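Local coordinates for thymidylate synthase 1 (Bacillus subtilis, PDB 1BKP), which catalyses the reductive methylation of dUMP to dTMP, with 5,10-methylenetetrahydrofolate as both methyl donor and reductant, a de novo route to a DNA precursor, at residues A[170-175]-A[207-212]; A[47-52]-A[211-216]; A[108-113]-A[146-151]. All blocks are in the same frame, centred on the assembly; numbering follows the deposited sequence.

Contact 1 of 3, residues A[170-175]-A[207-212]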
ATOM      1  N   HIS A 170      14.051  -3.016  17.423  1.00 24.89           N
ATOM      2  CA  HIS A 170      15.279  -3.659  17.951  1.00 25.60           C
ATOM      3  C   HIS A 170      16.541  -3.225  17.218  1.00 22.09           C
ATOM      4  O   HIS A 170      17.377  -4.028  16.871  1.00 22.57           O
ATOM      5  CB  HIS A 170      15.154  -5.166  17.868  1.00 27.44           C
ATOM      6  CG  HIS A 170      14.271  -5.763  18.923  1.00 31.15           C
ATOM      7  ND1 HIS A 170      13.660  -5.000  19.907  1.00 32.87           N
ATOM      8  CD2 HIS A 170      13.952  -7.060  19.190  1.00 32.49           C
ATOM      9  CE1 HIS A 170      13.015  -5.803  20.745  1.00 33.44           C
ATOM     10  NE2 HIS A 170      13.176  -7.055  20.333  1.00 33.37           N
ATOM     11  N   GLY A 171      16.629  -1.935  16.924  1.00 17.82           N
ATOM     12  CA  GLY A 171      17.797  -1.446  16.240  1.00 18.90           C
ATOM     13  C   GLY A 171      17.841  -1.765  14.773  1.00 20.29           C
ATOM     14  O   GLY A 171      18.832  -1.461  14.139  1.00 22.63           O
ATOM     15  N   LYS A 172      16.780  -2.363  14.238  1.00 17.07           N
ATOM     16  CA  LYS A 172      16.783  -2.623  12.799  1.00 16.94           C
ATOM     17  C   LYS A 172      15.694  -1.782  12.033  1.00 18.06           C
ATOM     18  O   LYS A 172      14.552  -1.565  12.532  1.00 16.30           O
ATOM     19  CB  LYS A 172      16.549  -4.100  12.554  1.00 23.90           C
ATOM     20  CG  LYS A 172      17.659  -4.974  13.143  1.00 25.08           C
ATOM     21  CD  LYS A 172      17.253  -6.425  13.050  1.00 24.13           C
ATOM     22  CE  LYS A 172      18.251  -7.320  13.677  1.00 50.37           C
ATOM     23  NZ  LYS A 172      17.611  -8.685  13.918  1.00 67.15           N
ATOM     24  N   LEU A 173      16.085  -1.343  10.832  1.00 16.60           N
ATOM     25  CA  LEU A 173      15.247  -0.577   9.934  1.00 16.23           C
ATOM     26  C   LEU A 173      14.644  -1.477   8.814  1.00 17.00           C
ATOM     27  O   LEU A 173      15.379  -1.980   7.943  1.00 16.02           O
ATOM     28  CB  LEU A 173      16.100   0.504   9.282  1.00 15.64           C
ATOM     29  CG  LEU A 173      15.355   1.561   8.441  1.00 15.22           C
ATOM     30  CD1 LEU A 173      14.254   2.286   9.235  1.00 12.98           C
ATOM     31  CD2 LEU A 173      16.380   2.666   7.906  1.00 13.02           C
ATOM     32  N   HIS A 174      13.333  -1.736   8.890  1.00 15.36           N
ATOM     33  CA  HIS A 174      12.599  -2.560   7.899  1.00 12.32           C
ATOM     34  C   HIS A 174      11.962  -1.592   6.896  1.00 12.59           C
ATOM     35  O   HIS A 174      11.522  -0.465   7.285  1.00 11.56           O
ATOM     36  CB  HIS A 174      11.518  -3.380   8.633  1.00 12.00           C
ATOM     37  CG  HIS A 174      12.050  -4.164   9.789  1.00 12.27           C
ATOM     38  ND1 HIS A 174      12.264  -5.542   9.763  1.00 12.11           N
ATOM     39  CD2 HIS A 174      12.340  -3.767  11.069  1.00 13.64           C
ATOM     40  CE1 HIS A 174      12.662  -5.948  10.966  1.00 11.79           C
ATOM     41  NE2 HIS A 174      12.714  -4.904  11.777  1.00 12.08           N
ATOM     42  N   LEU A 175      11.845  -2.041   5.616  1.00 13.09           N
ATOM     43  CA  LEU A 175      11.311  -1.173   4.592  1.00 11.69           C
ATOM     44  C   LEU A 175      10.237  -1.963   3.881  1.00 12.15           C
ATOM     45  O   LEU A 175      10.471  -3.135   3.526  1.00 12.32           O
ATOM     46  CB  LEU A 175      12.389  -0.772   3.525  1.00 12.14           C
ATOM     47  CG  LEU A 175      11.848  -0.146   2.211  1.00 11.20           C
ATOM     48  CD1 LEU A 175      11.057   1.152   2.593  1.00 10.82           C
ATOM     49  CD2 LEU A 175      13.004   0.201   1.254  1.00 12.42           C
ATOM     50  N   GLY A 207      21.906   5.320  11.310  1.00 21.85           N
ATOM     51  CA  GLY A 207      22.519   4.460  12.281  1.00 22.83           C
ATOM     52  C   GLY A 207      21.837   3.176  12.655  1.00 23.52           C
ATOM     53  O   GLY A 207      21.952   2.734  13.827  1.00 24.37           O
ATOM     54  N   TYR A 208      21.057   2.583  11.757  1.00 18.47           N
ATOM     55  CA  TYR A 208      20.424   1.324  12.123  1.00 15.00           C
ATOM     56  C   TYR A 208      20.972   0.231  11.317  1.00 14.23           C
ATOM     57  O   TYR A 208      21.696   0.460  10.327  1.00 16.47           O
ATOM     58  CB  TYR A 208      18.882   1.368  11.849  1.00 14.80           C
ATOM     59  CG  TYR A 208      18.155   2.353  12.686  1.00 12.96           C
ATOM     60  CD1 TYR A 208      18.033   2.148  14.081  1.00 13.19           C
ATOM     61  CD2 TYR A 208      17.607   3.529  12.121  1.00 12.21           C
ATOM     62  CE1 TYR A 208      17.378   3.091  14.898  1.00 11.30           C
ATOM     63  CE2 TYR A 208      16.982   4.467  12.899  1.00 14.56           C
ATOM     64  CZ  TYR A 208      16.861   4.240  14.296  1.00 14.45           C
ATOM     65  OH  TYR A 208      16.193   5.149  15.106  1.00 17.51           O
ATOM     66  N   GLU A 209      20.768  -0.964  11.800  1.00 15.06           N
ATOM     67  CA  GLU A 209      21.140  -2.176  11.091  1.00 15.38           C
ATOM     68  C   GLU A 209      19.984  -2.422  10.071  1.00 17.27           C
ATOM     69  O   GLU A 209      18.903  -1.890  10.262  1.00 16.58           O
ATOM     70  CB  GLU A 209      21.135  -3.360  12.057  1.00 10.00           C
ATOM     71  CG  GLU A 209      22.443  -3.480  12.849  1.00 31.07           C
ATOM     72  CD  GLU A 209      22.735  -4.936  13.234  1.00 68.90           C
ATOM     73  OE1 GLU A 209      21.778  -5.723  13.487  1.00 66.30           O
ATOM     74  OE2 GLU A 209      23.935  -5.295  13.262  1.00 84.26           O
ATOM     75  N   LEU A 210      20.152  -3.427   9.195  1.00 19.66           N
ATOM     76  CA  LEU A 210      19.170  -3.705   8.175  1.00 19.98           C
ATOM     77  C   LEU A 210      18.159  -4.718   8.616  1.00 20.10           C
ATOM     78  O   LEU A 210      18.516  -5.828   9.095  1.00 18.34           O
ATOM     79  CB  LEU A 210      19.823  -4.275   6.882  1.00 18.07           C
ATOM     80  CG  LEU A 210      20.621  -3.327   6.034  1.00 18.20           C
ATOM     81  CD1 LEU A 210      21.266  -4.208   4.949  1.00 16.39           C
ATOM     82  CD2 LEU A 210      19.783  -2.125   5.445  1.00 17.53           C
ATOM     83  N   GLY A 211      16.883  -4.345   8.458  1.00 20.79           N
ATOM     84  CA  GLY A 211      15.842  -5.271   8.794  1.00 17.73           C
ATOM     85  C   GLY A 211      15.373  -5.922   7.517  1.00 19.20           C
ATOM     86  O   GLY A 211      16.131  -6.119   6.548  1.00 18.07           O
ATOM     87  N   GLU A 212      14.113  -6.324   7.536  1.00 17.47           N
ATOM     88  CA  GLU A 212      13.514  -7.024   6.373  1.00 15.64           C
ATOM     89  C   GLU A 212      13.227  -6.061   5.233  1.00 13.34           C
ATOM     90  O   GLU A 212      13.105  -4.851   5.495  1.00  9.94           O
ATOM     91  CB  GLU A 212      12.188  -7.642   6.886  1.00 19.30           C
ATOM     92  CG  GLU A 212      11.615  -8.589   5.929  1.00 39.55           C
ATOM     93  CD  GLU A 212      10.712  -9.585   6.595  1.00 45.57           C
ATOM     94  OE1 GLU A 212      10.255  -9.328   7.735  1.00 30.44           O
ATOM     95  OE2 GLU A 212      10.447 -10.625   5.952  1.00 43.75           O
TER
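The imidazole of His174 lies with one face over the backbone of Gly211, whose CA stands 3.9 Å from the ring centroid and is shifted toward its rim, a CH-pi contact. Gly211 has no side chain, which lets the ring come so close. His174 CG is anti to the carbonyl carbon and beside the backbone N (chi1 -52°), 3.7 Å from Glu212 N. His174 ND1 is 3.6 Å from Glu212 CB, which lies at the ring edge, in plane. The two side chains pass at a slant, the ring and carboxylate planes 55° apart, and the carboxylate goes on to a salt bridge with Arg48. Outside the two segments, His174 packs on Ile43 of the second subunit.

The segments include the first residues of two parallel strands, 172-183 and 209-223, the first and last elements of a beta-alpha-beta unit whose helix is 188-206. Glu209 N bonds to Gly171 O, Leu173 N to Glu209 O at 2.9 Å, and Gly211 N to Leu173 O. The next link, Leu175 N to Glu212 O at 3.1 Å, comes one residue later on strand 209-212 than alternation would give, consistent with a beta bulge. Gln199 of the helix donates to both Leu173 O and Glu212 O.

On the sheet face shared by Lys172 and Glu209, the extended lysine crosses the glutamate with Lys172 CG 4.0 Å from Glu209 CB. Their opposite charges do not meet, Lys172 NZ remaining 5.1 Å from Glu209 OE1. Toward the helix, Leu173 CB touches Tyr208 CB at 3.9 Å. The Tyr208 ring receives Gly171 O at its edge, near CD1, its hydroxyl hydrogen-bonding to Leu133 O. Leu173 continues onto Ile202 and Leu210 onto Ala203 of the helix.

Contact 2 of 3, residues A[47-52]-A[211-216]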
ATOM      1  N   MET A  47       7.093  -9.987  -2.277  1.00 17.43           N
ATOM      2  CA  MET A  47       8.409 -10.628  -2.136  1.00 18.72           C
ATOM      3  C   MET A  47       8.969 -10.052  -0.855  1.00 16.29           C
ATOM      4  O   MET A  47       8.744  -8.838  -0.596  1.00 14.04           O
ATOM      5  CB  MET A  47       9.321 -10.297  -3.351  1.00 20.44           C
ATOM      6  CG  MET A  47       8.772 -10.997  -4.612  1.00 24.81           C
ATOM      7  SD  MET A  47       9.729 -10.519  -6.090  1.00 29.24           S
ATOM      8  CE  MET A  47       9.282  -8.951  -6.241  1.00 27.47           C
ATOM      9  N   ARG A  48       9.647 -10.910  -0.056  1.00 14.74           N
ATOM     10  CA  ARG A  48      10.242 -10.445   1.225  1.00 15.96           C
ATOM     11  C   ARG A  48      11.656 -10.992   1.272  1.00 16.79           C
ATOM     12  O   ARG A  48      11.860 -12.168   0.934  1.00 16.08           O
ATOM     13  CB  ARG A  48       9.529 -11.048   2.433  1.00 12.48           C
ATOM     14  CG  ARG A  48       8.068 -10.855   2.464  1.00 25.29           C
ATOM     15  CD  ARG A  48       7.505 -11.468   3.749  1.00 29.02           C
ATOM     16  NE  ARG A  48       7.748 -10.810   5.048  1.00 32.33           N
ATOM     17  CZ  ARG A  48       6.757 -10.231   5.764  1.00 29.50           C
ATOM     18  NH1 ARG A  48       5.546 -10.042   5.234  1.00 19.86           N
ATOM     19  NH2 ARG A  48       6.988  -9.748   6.959  1.00 19.01           N
ATOM     20  N   PHE A  49      12.570 -10.189   1.785  1.00 16.85           N
ATOM     21  CA  PHE A  49      13.979 -10.573   1.874  1.00 16.73           C
ATOM     22  C   PHE A  49      14.481 -10.179   3.265  1.00 16.69           C
ATOM     23  O   PHE A  49      14.123  -9.107   3.827  1.00 15.89           O
ATOM     24  CB  PHE A  49      14.762  -9.813   0.804  1.00 15.38           C
ATOM     25  CG  PHE A  49      14.217 -10.012  -0.553  1.00 16.25           C
ATOM     26  CD1 PHE A  49      14.625 -11.109  -1.324  1.00 14.93           C
ATOM     27  CD2 PHE A  49      13.353  -9.108  -1.091  1.00 17.44           C
ATOM     28  CE1 PHE A  49      14.165 -11.222  -2.581  1.00 15.08           C
ATOM     29  CE2 PHE A  49      12.908  -9.254  -2.368  1.00 17.93           C
ATOM     30  CZ  PHE A  49      13.304 -10.275  -3.099  1.00 15.66           C
ATOM     31  N   ASP A  50      15.416 -10.971   3.747  1.00 16.25           N
ATOM     32  CA  ASP A  50      15.917 -10.721   5.086  1.00 17.13           C
ATOM     33  C   ASP A  50      17.209  -9.885   5.049  1.00 20.28           C
ATOM     34  O   ASP A  50      17.829  -9.547   6.071  1.00 22.59           O
ATOM     35  CB  ASP A  50      16.098 -12.064   5.807  1.00 16.55           C
ATOM     36  CG  ASP A  50      17.139 -12.964   5.163  1.00 19.46           C
ATOM     37  OD1 ASP A  50      17.759 -12.614   4.157  1.00 20.89           O
ATOM     38  OD2 ASP A  50      17.361 -14.048   5.712  1.00 25.32           O
ATOM     39  N   ASN A  51      17.594  -9.495   3.844  1.00 18.50           N
ATOM     40  CA  ASN A  51      18.785  -8.704   3.640  1.00 19.11           C
ATOM     41  C   ASN A  51      20.127  -9.409   3.856  1.00 19.49           C
ATOM     42  O   ASN A  51      21.192  -8.750   3.968  1.00 20.86           O
ATOM     43  CB  ASN A  51      18.702  -7.340   4.389  1.00 14.55           C
ATOM     44  CG  ASN A  51      18.122  -6.241   3.481  1.00 20.51           C
ATOM     45  OD1 ASN A  51      18.533  -6.137   2.328  1.00 19.69           O
ATOM     46  ND2 ASN A  51      17.120  -5.455   3.992  1.00 19.85           N
ATOM     47  N   SER A  52      20.104 -10.736   3.847  1.00 17.05           N
ATOM     48  CA  SER A  52      21.356 -11.487   4.010  1.00 19.33           C
ATOM     49  C   SER A  52      22.071 -11.430   2.666  1.00 24.50           C
ATOM     50  O   SER A  52      23.247 -11.651   2.573  1.00 26.86           O
ATOM     51  CB  SER A  52      21.085 -12.898   4.453  1.00 16.13           C
ATOM     52  OG  SER A  52      20.177 -13.538   3.568  1.00 24.21           O
ATOM     53  N   GLY A 211      16.883  -4.345   8.458  1.00 20.79           N
ATOM     54  CA  GLY A 211      15.842  -5.271   8.794  1.00 17.73           C
ATOM     55  C   GLY A 211      15.373  -5.922   7.517  1.00 19.20           C
ATOM     56  O   GLY A 211      16.131  -6.119   6.548  1.00 18.07           O
ATOM     57  N   GLU A 212      14.113  -6.324   7.536  1.00 17.47           N
ATOM     58  CA  GLU A 212      13.514  -7.024   6.373  1.00 15.64           C
ATOM     59  C   GLU A 212      13.227  -6.061   5.233  1.00 13.34           C
ATOM     60  O   GLU A 212      13.105  -4.851   5.495  1.00  9.94           O
ATOM     61  CB  GLU A 212      12.188  -7.642   6.886  1.00 19.30           C
ATOM     62  CG  GLU A 212      11.615  -8.589   5.929  1.00 39.55           C
ATOM     63  CD  GLU A 212      10.712  -9.585   6.595  1.00 45.57           C
ATOM     64  OE1 GLU A 212      10.255  -9.328   7.735  1.00 30.44           O
ATOM     65  OE2 GLU A 212      10.447 -10.625   5.952  1.00 43.75           O
ATOM     66  N   TYR A 213      13.107  -6.556   3.969  1.00 11.88           N
ATOM     67  CA  TYR A 213      12.786  -5.640   2.844  1.00 10.38           C
ATOM     68  C   TYR A 213      11.600  -6.359   2.142  1.00 12.45           C
ATOM     69  O   TYR A 213      11.723  -7.541   1.831  1.00 15.39           O
ATOM     70  CB  TYR A 213      13.976  -5.570   1.905  1.00  9.55           C
ATOM     71  CG  TYR A 213      13.635  -4.928   0.573  1.00 11.16           C
ATOM     72  CD1 TYR A 213      13.084  -3.653   0.478  1.00  9.66           C
ATOM     73  CD2 TYR A 213      13.908  -5.600  -0.600  1.00 12.25           C
ATOM     74  CE1 TYR A 213      12.841  -3.076  -0.795  1.00 11.20           C
ATOM     75  CE2 TYR A 213      13.685  -5.024  -1.856  1.00 12.36           C
ATOM     76  CZ  TYR A 213      13.160  -3.741  -1.929  1.00  9.65           C
ATOM     77  OH  TYR A 213      13.054  -3.109  -3.197  1.00 12.92           O
ATOM     78  N   ILE A 214      10.456  -5.695   2.039  1.00 11.69           N
ATOM     79  CA  ILE A 214       9.226  -6.253   1.491  1.00 13.26           C
ATOM     80  C   ILE A 214       8.815  -5.397   0.276  1.00 13.84           C
ATOM     81  O   ILE A 214       8.684  -4.195   0.390  1.00 13.75           O
ATOM     82  CB  ILE A 214       8.177  -6.179   2.602  1.00 14.90           C
ATOM     83  CG1 ILE A 214       8.692  -6.964   3.809  1.00 20.34           C
ATOM     84  CG2 ILE A 214       6.880  -6.731   2.125  1.00 12.95           C
ATOM     85  CD1 ILE A 214       8.443  -6.274   5.105  1.00 26.56           C
ATOM     86  N   PHE A 215       8.384  -6.058  -0.802  1.00 15.68           N
ATOM     87  CA  PHE A 215       8.055  -5.360  -2.056  1.00 13.29           C
ATOM     88  C   PHE A 215       6.717  -5.933  -2.494  1.00 11.29           C
ATOM     89  O   PHE A 215       6.568  -7.138  -2.722  1.00 10.97           O
ATOM     90  CB  PHE A 215       9.120  -5.652  -3.093  1.00 12.77           C
ATOM     91  CG  PHE A 215       9.015  -4.747  -4.361  1.00 13.82           C
ATOM     92  CD1 PHE A 215       8.057  -5.004  -5.347  1.00 11.68           C
ATOM     93  CD2 PHE A 215       9.825  -3.620  -4.482  1.00 14.69           C
ATOM     94  CE1 PHE A 215       7.863  -4.126  -6.478  1.00 11.42           C
ATOM     95  CE2 PHE A 215       9.690  -2.685  -5.612  1.00 16.10           C
ATOM     96  CZ  PHE A 215       8.719  -2.929  -6.606  1.00 13.90           C
ATOM     97  N   ASN A 216       5.730  -5.086  -2.463  1.00 11.56           N
ATOM     98  CA  ASN A 216       4.342  -5.486  -2.799  1.00  9.93           C
ATOM     99  C   ASN A 216       3.976  -5.006  -4.158  1.00 10.92           C
ATOM    100  O   ASN A 216       4.257  -3.848  -4.465  1.00 11.01           O
ATOM    101  CB  ASN A 216       3.388  -4.772  -1.844  1.00 11.48           C
ATOM    102  CG  ASN A 216       3.505  -5.302  -0.403  1.00 13.95           C
ATOM    103  OD1 ASN A 216       3.375  -6.513  -0.188  1.00 19.23           O
ATOM    104  ND2 ASN A 216       3.962  -4.464   0.519  1.00 11.74           N
TER
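Arg48 grips the carboxylate of Glu212 in a salt bridge: Arg48 NE donates to Glu212 OE2 at 2.9 Å, almost straight at 174°. That oxygen lies in the guanidinium plane, yet is met from above the carboxylate plane; a second, weak bond joins Arg48 NH2 to Glu212 OE1. The bend at chi3 (72°) places Arg48 NE beside Glu212 OE2, and Ile214 CG1 sits over one guanidinium face, 4.1 Å from Arg48 NE. The other sheet face carries Phe49 and Tyr213, side by side and rim to rim, with Phe49 CD2 3.6 Å from Tyr213 CD2. Asn51 ND2 donates to Gly211 O at 2.8 Å beyond the end of strand 47-49. Paired backbone bonds at Met47–Phe215 and Phe49–Tyr213 set the register.

In the next shell, Asn196 and Gln199 bind the Asn51 amide, and Val192 O holds the Tyr213 hydroxyl. Gln46 OE1 of the same chain and the backbone carbonyls of Ile43 and Ser44 of the second subunit hold the guanidinium. Phe215 packs against Asn182, predicted to bind the dUMP shared with the partner subunit. This is a regular antiparallel pair within the mixed sheet of thymidylate synthase; the sheet face carrying Arg48 and Ile214 meets the partner subunit.

Contact 3 of 3, residues A[108-113]-A[146-151]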
ATOM      1  N   GLY A 108      10.181  13.019  -8.070  1.00 19.86           N
ATOM      2  CA  GLY A 108      11.015  13.909  -7.308  1.00 17.91           C
ATOM      3  C   GLY A 108      10.361  15.190  -6.864  1.00 17.35           C
ATOM      4  O   GLY A 108      10.639  15.646  -5.801  1.00 17.84           O
ATOM      5  N   PHE A 109       9.466  15.751  -7.662  1.00 16.82           N
ATOM      6  CA  PHE A 109       8.760  16.988  -7.313  1.00 15.41           C
ATOM      7  C   PHE A 109       7.963  16.779  -6.006  1.00 15.68           C
ATOM      8  O   PHE A 109       8.016  17.622  -5.094  1.00 15.58           O
ATOM      9  CB  PHE A 109       7.794  17.366  -8.423  1.00 14.56           C
ATOM     10  CG  PHE A 109       7.070  18.655  -8.146  1.00 16.50           C
ATOM     11  CD1 PHE A 109       7.677  19.884  -8.479  1.00 17.54           C
ATOM     12  CD2 PHE A 109       5.848  18.651  -7.485  1.00 16.97           C
ATOM     13  CE1 PHE A 109       7.025  21.092  -8.122  1.00 19.19           C
ATOM     14  CE2 PHE A 109       5.217  19.840  -7.116  1.00 16.89           C
ATOM     15  CZ  PHE A 109       5.802  21.066  -7.432  1.00 18.00           C
ATOM     16  N   GLN A 110       7.324  15.613  -5.835  1.00 15.05           N
ATOM     17  CA  GLN A 110       6.545  15.380  -4.641  1.00 15.89           C
ATOM     18  C   GLN A 110       7.454  15.259  -3.414  1.00 16.36           C
ATOM     19  O   GLN A 110       7.073  15.646  -2.316  1.00 16.87           O
ATOM     20  CB  GLN A 110       5.697  14.120  -4.811  1.00 13.09           C
ATOM     21  CG  GLN A 110       4.470  14.370  -5.815  1.00  9.70           C
ATOM     22  CD  GLN A 110       3.601  15.530  -5.359  1.00 16.16           C
ATOM     23  OE1 GLN A 110       3.378  15.692  -4.140  1.00 19.28           O
ATOM     24  NE2 GLN A 110       3.102  16.336  -6.275  1.00 14.20           N
ATOM     25  N   LEU A 111       8.594  14.601  -3.587  1.00 17.62           N
ATOM     26  CA  LEU A 111       9.564  14.392  -2.477  1.00 18.09           C
ATOM     27  C   LEU A 111      10.288  15.680  -2.008  1.00 19.17           C
ATOM     28  O   LEU A 111      10.895  15.711  -0.893  1.00 20.01           O
ATOM     29  CB  LEU A 111      10.608  13.314  -2.833  1.00 17.49           C
ATOM     30  CG  LEU A 111       9.963  11.890  -2.872  1.00 18.97           C
ATOM     31  CD1 LEU A 111      10.965  10.829  -3.186  1.00 17.91           C
ATOM     32  CD2 LEU A 111       9.184  11.497  -1.584  1.00 20.72           C
ATOM     33  N   GLY A 112      10.190  16.733  -2.851  1.00 17.11           N
ATOM     34  CA  GLY A 112      10.890  17.965  -2.566  1.00 15.13           C
ATOM     35  C   GLY A 112       9.994  19.097  -2.094  1.00 20.51           C
ATOM     36  O   GLY A 112      10.542  20.139  -1.702  1.00 22.14           O
ATOM     37  N   LYS A 113       8.660  18.906  -2.075  1.00 20.80           N
ATOM     38  CA  LYS A 113       7.738  19.948  -1.686  1.00 21.50           C
ATOM     39  C   LYS A 113       7.890  20.199  -0.185  1.00 20.58           C
ATOM     40  O   LYS A 113       7.778  19.275   0.592  1.00 21.14           O
ATOM     41  CB  LYS A 113       6.342  19.438  -1.982  1.00 24.21           C
ATOM     42  CG  LYS A 113       5.287  20.434  -2.178  1.00 39.37           C
ATOM     43  CD  LYS A 113       4.203  19.830  -3.089  1.00 39.17           C
ATOM     44  CE  LYS A 113       3.153  20.814  -3.261  1.00 41.79           C
ATOM     45  NZ  LYS A 113       1.940  20.171  -3.754  1.00 32.65           N
ATOM     46  N   LEU A 146       4.090   9.299  -3.176  1.00 12.70           N
ATOM     47  CA  LEU A 146       4.202  10.078  -4.429  1.00 13.60           C
ATOM     48  C   LEU A 146       2.836  10.247  -5.055  1.00 15.54           C
ATOM     49  O   LEU A 146       2.682  11.176  -5.876  1.00 16.48           O
ATOM     50  CB  LEU A 146       5.066   9.361  -5.427  1.00 14.16           C
ATOM     51  CG  LEU A 146       6.503   9.028  -5.052  1.00 14.69           C
ATOM     52  CD1 LEU A 146       7.316   8.225  -6.133  1.00 12.71           C
ATOM     53  CD2 LEU A 146       7.185  10.377  -4.682  1.00 16.91           C
ATOM     54  N   TRP A 147       1.842   9.472  -4.598  1.00 15.59           N
ATOM     55  CA  TRP A 147       0.435   9.546  -5.127  1.00 17.57           C
ATOM     56  C   TRP A 147      -0.324  10.676  -4.382  1.00 17.97           C
ATOM     57  O   TRP A 147      -1.053  10.424  -3.414  1.00 21.23           O
ATOM     58  CB  TRP A 147      -0.330   8.243  -4.904  1.00 18.41           C
ATOM     59  CG  TRP A 147      -1.572   8.118  -5.712  1.00 18.25           C
ATOM     60  CD1 TRP A 147      -2.796   8.507  -5.370  1.00 17.74           C
ATOM     61  CD2 TRP A 147      -1.660   7.559  -7.023  1.00 18.19           C
ATOM     62  NE1 TRP A 147      -3.682   8.232  -6.399  1.00 16.86           N
ATOM     63  CE2 TRP A 147      -3.002   7.656  -7.428  1.00 18.59           C
ATOM     64  CE3 TRP A 147      -0.722   6.995  -7.894  1.00 19.26           C
ATOM     65  CZ2 TRP A 147      -3.450   7.192  -8.684  1.00 21.46           C
ATOM     66  CZ3 TRP A 147      -1.156   6.529  -9.157  1.00 20.30           C
ATOM     67  CH2 TRP A 147      -2.482   6.628  -9.530  1.00 21.22           C
ATOM     68  N   ASN A 148      -0.055  11.905  -4.757  1.00 15.78           N
ATOM     69  CA  ASN A 148      -0.664  13.074  -4.167  1.00 15.38           C
ATOM     70  C   ASN A 148      -1.961  13.278  -4.988  1.00 20.12           C
ATOM     71  O   ASN A 148      -1.910  13.733  -6.129  1.00 18.20           O
ATOM     72  CB  ASN A 148       0.245  14.285  -4.385  1.00 12.90           C
ATOM     73  CG  ASN A 148      -0.317  15.559  -3.734  1.00 18.72           C
ATOM     74  OD1 ASN A 148      -1.545  15.739  -3.629  1.00 24.78           O
ATOM     75  ND2 ASN A 148       0.575  16.503  -3.406  1.00 15.08           N
ATOM     76  N   PRO A 149      -3.132  13.064  -4.346  1.00 20.14           N
ATOM     77  CA  PRO A 149      -4.444  13.192  -5.032  1.00 19.11           C
ATOM     78  C   PRO A 149      -4.776  14.562  -5.641  1.00 17.48           C
ATOM     79  O   PRO A 149      -5.491  14.637  -6.616  1.00 18.50           O
ATOM     80  CB  PRO A 149      -5.462  12.732  -3.955  1.00 18.09           C
ATOM     81  CG  PRO A 149      -4.714  13.026  -2.615  1.00 18.66           C
ATOM     82  CD  PRO A 149      -3.265  12.828  -2.885  1.00 18.33           C
ATOM     83  N   ASP A 150      -4.177  15.600  -5.095  1.00 16.49           N
ATOM     84  CA  ASP A 150      -4.455  16.968  -5.545  1.00 18.47           C
ATOM     85  C   ASP A 150      -3.682  17.299  -6.807  1.00 20.46           C
ATOM     86  O   ASP A 150      -4.007  18.253  -7.487  1.00 22.03           O
ATOM     87  CB  ASP A 150      -3.982  17.967  -4.479  1.00 18.26           C
ATOM     88  CG  ASP A 150      -4.939  18.104  -3.326  1.00 22.35           C
ATOM     89  OD1 ASP A 150      -6.137  17.908  -3.465  1.00 25.98           O
ATOM     90  OD2 ASP A 150      -4.495  18.472  -2.259  1.00 23.75           O
ATOM     91  N   GLU A 151      -2.683  16.497  -7.120  1.00 20.20           N
ATOM     92  CA  GLU A 151      -1.832  16.842  -8.239  1.00 20.31           C
ATOM     93  C   GLU A 151      -1.679  15.800  -9.324  1.00 20.58           C
ATOM     94  O   GLU A 151      -0.905  16.034 -10.270  1.00 23.09           O
ATOM     95  CB  GLU A 151      -0.419  17.230  -7.701  1.00 19.51           C
ATOM     96  CG  GLU A 151      -0.487  18.415  -6.766  1.00 20.00           C
ATOM     97  CD  GLU A 151       0.840  19.228  -6.772  1.00 25.90           C
ATOM     98  OE1 GLU A 151       1.817  18.880  -6.128  1.00 27.61           O
ATOM     99  OE2 GLU A 151       0.873  20.229  -7.487  1.00 40.84           O
TER
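Leu111 and Leu146 form the close-packed apolar end of this contact, with Leu146 CD2 set 3.6 Å from Leu111 CG as the two side chains cross at a slant. The same methyl also touches Gln110 CB, 4.0 Å from Leu146 CD2, just where the interface turns polar. The Leu146 side chain lies about 8 Å from that of the catalytic Cys160.

The buried amide of Gln110 links the two ends. A bend at chi2 (-56°) swings CD over toward Asn148, whose amide plane stands nearly perpendicular to that of Gln110. Asn148 ND2 donates to Gln110 OE1 at 3.0 Å, from above the carbonyl plane, and Gln110 NE2 donates to Glu151 OE1 at 2.9 Å. Accepting on one side and donating on the other, with His105 O as a further acceptor for NE2, fixes the rotation of the amide.

The outer side is less enclosed and depends on charge. The extended Lys113 meets Glu151 tip to tip in a salt bridge, Lys113 NZ lying 2.7 Å from Glu151 OE1. That oxygen is gripped from opposite faces of the carboxylate by Lys113 NZ and Gln110 NE2, which would probably favour the ionised carboxylate of Glu151, while OE2 accepts from His105. The Phe109 ring turns its edge to Glu151 OE1. Lys113 NZ and Asn148 ND2 also bind Asp150 of the second subunit, carrying the network across the dimer.

The short, weakly bonded helix 108-112 is thereby fastened to the loop between strands 143-145 and 161-169, while Leu111 reaches helices 64-75 and 125-135.

Overall arrangement
Contacts 1 and 2 share Gly211 and Glu212, their centres 11 Å apart, and place strand 209-223 between a parallel neighbour, 172-183, and an antiparallel one, 39-49, in the mixed sheet. They join directly where Leu175 O approaches Ile214 N. Contact 3 lies apart, its centre 26 Å from each of the others, with one segment in the loop that follows strand 143-145, the sheet's outermost strand within this chain. Along the chain it closes before contact 1 opens, within the long span bracketed by contact 2. All three reach the second subunit, so the sheet and the remote helix-loop junction both take part in the homodimer, in which the dUMP site is predicted to be shared.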